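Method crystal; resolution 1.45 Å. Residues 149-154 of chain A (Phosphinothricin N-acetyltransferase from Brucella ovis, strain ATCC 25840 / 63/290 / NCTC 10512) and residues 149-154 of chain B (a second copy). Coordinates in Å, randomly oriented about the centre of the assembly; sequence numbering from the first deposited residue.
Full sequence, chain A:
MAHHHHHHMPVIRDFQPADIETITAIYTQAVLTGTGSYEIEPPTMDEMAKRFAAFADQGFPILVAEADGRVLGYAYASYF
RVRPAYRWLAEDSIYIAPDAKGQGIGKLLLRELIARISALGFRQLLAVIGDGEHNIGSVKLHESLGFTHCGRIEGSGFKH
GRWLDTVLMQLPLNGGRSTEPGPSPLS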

# COMPACT_ATOMS: atom_id res chain seq x y z
N HIS A 149 -16.13 4.44 2.16
CA HIS A 149 -14.93 5.26 2.01
C HIS A 149 -14.07 5.18 3.26
O HIS A 149 -14.57 5.34 4.38
CB HIS A 149 -15.34 6.70 1.75
CG HIS A 149 -15.83 6.92 0.36
ND1 HIS A 149 -14.98 7.18 -0.69
CD2 HIS A 149 -17.08 6.89 -0.17
CE1 HIS A 149 -15.68 7.31 -1.80
NE2 HIS A 149 -16.96 7.14 -1.51
N CYS A 150 -12.78 4.92 3.08
CA CYS A 150 -11.89 4.81 4.22
C CYS A 150 -10.59 5.58 4.05
O CYS A 150 -9.65 5.35 4.82
CB CYS A 150 -11.62 3.33 4.60
SG CYS A 150 -10.76 2.35 3.36
N GLY A 151 -10.50 6.47 3.07
CA GLY A 151 -9.34 7.35 3.01
C GLY A 151 -9.16 7.97 1.65
O GLY A 151 -9.78 7.57 0.66
N ARG A 152 -8.28 8.96 1.61
CA ARG A 152 -7.94 9.64 0.36
C ARG A 152 -6.53 10.19 0.52
O ARG A 152 -6.32 11.11 1.33
CB ARG A 152 -8.93 10.76 0.05
CG ARG A 152 -8.68 11.43 -1.29
CD ARG A 152 -9.92 12.19 -1.74
NE ARG A 152 -9.71 12.94 -2.98
CZ ARG A 152 -10.65 13.18 -3.88
NH1 ARG A 152 -11.89 12.72 -3.70
NH2 ARG A 152 -10.37 13.88 -4.97
N ILE A 153 -5.58 9.63 -0.21
CA ILE A 153 -4.21 10.12 -0.20
C ILE A 153 -4.12 11.16 -1.31
O ILE A 153 -4.14 10.81 -2.49
CB ILE A 153 -3.17 9.01 -0.40
CG1 ILE A 153 -3.37 7.86 0.59
CG2 ILE A 153 -1.75 9.58 -0.30
CD1 ILE A 153 -2.50 6.64 0.25
N GLU A 154 -4.02 12.43 -0.94
CA GLU A 154 -4.01 13.50 -1.92
C GLU A 154 -2.66 13.60 -2.61
O GLU A 154 -1.61 13.49 -1.97
CB GLU A 154 -4.32 14.82 -1.22
CG GLU A 154 -5.73 14.89 -0.69
CD GLU A 154 -6.05 16.26 -0.15
OE1 GLU A 154 -6.33 17.17 -0.97
OE2 GLU A 154 -5.98 16.44 1.08
N HIS B 149 -4.52 13.77 8.87
CA HIS B 149 -5.17 12.48 8.72
C HIS B 149 -5.73 12.34 7.32
O HIS B 149 -6.39 13.24 6.81
CB HIS B 149 -6.29 12.35 9.75
CG HIS B 149 -5.78 12.09 11.13
ND1 HIS B 149 -5.50 10.82 11.58
CD2 HIS B 149 -5.47 12.93 12.14
CE1 HIS B 149 -5.05 10.89 12.82
NE2 HIS B 149 -5.02 12.16 13.18
N CYS B 150 -5.46 11.19 6.69
CA CYS B 150 -5.95 10.95 5.33
C CYS B 150 -6.54 9.56 5.15
O CYS B 150 -6.72 9.11 4.01
CB CYS B 150 -4.86 11.24 4.28
SG CYS B 150 -3.40 10.18 4.33
N GLY B 151 -6.84 8.85 6.23
CA GLY B 151 -7.57 7.61 6.08
C GLY B 151 -7.39 6.70 7.28
O GLY B 151 -6.55 6.91 8.15
N ARG B 152 -8.21 5.65 7.29
CA ARG B 152 -8.12 4.62 8.33
C ARG B 152 -8.71 3.34 7.75
O ARG B 152 -9.92 3.28 7.48
CB ARG B 152 -8.86 5.06 9.59
CG ARG B 152 -8.83 4.04 10.73
CD ARG B 152 -9.27 4.69 12.04
NE ARG B 152 -9.27 3.76 13.15
CZ ARG B 152 -9.00 4.09 14.41
NH1 ARG B 152 -8.68 5.35 14.71
NH2 ARG B 152 -9.04 3.17 15.36
N ILE B 153 -7.87 2.33 7.54
CA ILE B 153 -8.33 1.03 7.06
C ILE B 153 -8.64 0.21 8.30
O ILE B 153 -7.73 -0.19 9.04
CB ILE B 153 -7.27 0.33 6.19
CG1 ILE B 153 -6.81 1.24 5.05
CG2 ILE B 153 -7.82 -1.00 5.65
CD1 ILE B 153 -5.59 0.71 4.31
N GLU B 154 -9.93 -0.04 8.55
CA GLU B 154 -10.35 -0.76 9.74
C GLU B 154 -10.09 -2.26 9.59
O GLU B 154 -10.33 -2.85 8.54
CB GLU B 154 -11.83 -0.54 9.98
CG GLU B 154 -12.17 0.88 10.31
CD GLU B 154 -13.62 1.04 10.68
OE1 GLU B 154 -14.03 0.49 11.73
OE2 GLU B 154 -14.36 1.68 9.91

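Two copies of the same strand cross in a roughly antiparallel, near-symmetric contact held by a single beta bridge, in which backbone hydrogen bonds flank a close glycine-glycine meeting and two reciprocal cysteine-isoleucine pairs between the chains add a small apolar contribution. The strands run at 143° to each other and their axes approach to 4.5 Å, so they diverge from the crossing point instead of pairing along their length. At that point A:Gly151 CA lies 3.6 Å from B:Gly151 CA. Two hydrogen bonds close a ring around this pair: A:Arg152 N donates to B:Cys150 O at 2.9 Å, and B:Arg152 N donates to A:Cys150 O at 2.9 Å, with N-H...O angles of 157° and 158°. Each carbonyl also sits tight over the opposing glycine, with A:Cys150 O 3.3 Å from B:Gly151 CA and B:Cys150 O 3.3 Å from A:Gly151 CA.

The absence of a side chain at A:Gly151 and B:Gly151 permits this approach. A CB on A:Gly151 would point toward the partner strand and fall 2.9 Å from both B:Gly151 CA and B:Cys150 O; one on B:Gly151 would clash likewise. The backbone angles, near 160/168, independently call for glycine, since a CB would also jam against the preceding carbonyl O.

Beside the bridge, A:Cys150 SG lies 4.4 Å from B:Ile153 CG1, and A:Ile153 CG1 lies 4.4 Å from B:Cys150 SG. These loose apolar contacts join buried side chains whose CA-to-CB bonds point sideways; both cysteines adopt the p rotamer and both isoleucines have chi1 m. The side chains of A:Arg152 and B:Arg152 contribute little across the crossing: their extended chains lead away, and their guanidinium groups hydrogen-bond elsewhere in the structure. A:His149 and B:His149 remain out of reach. In all, 259 Å² is buried between the stretches.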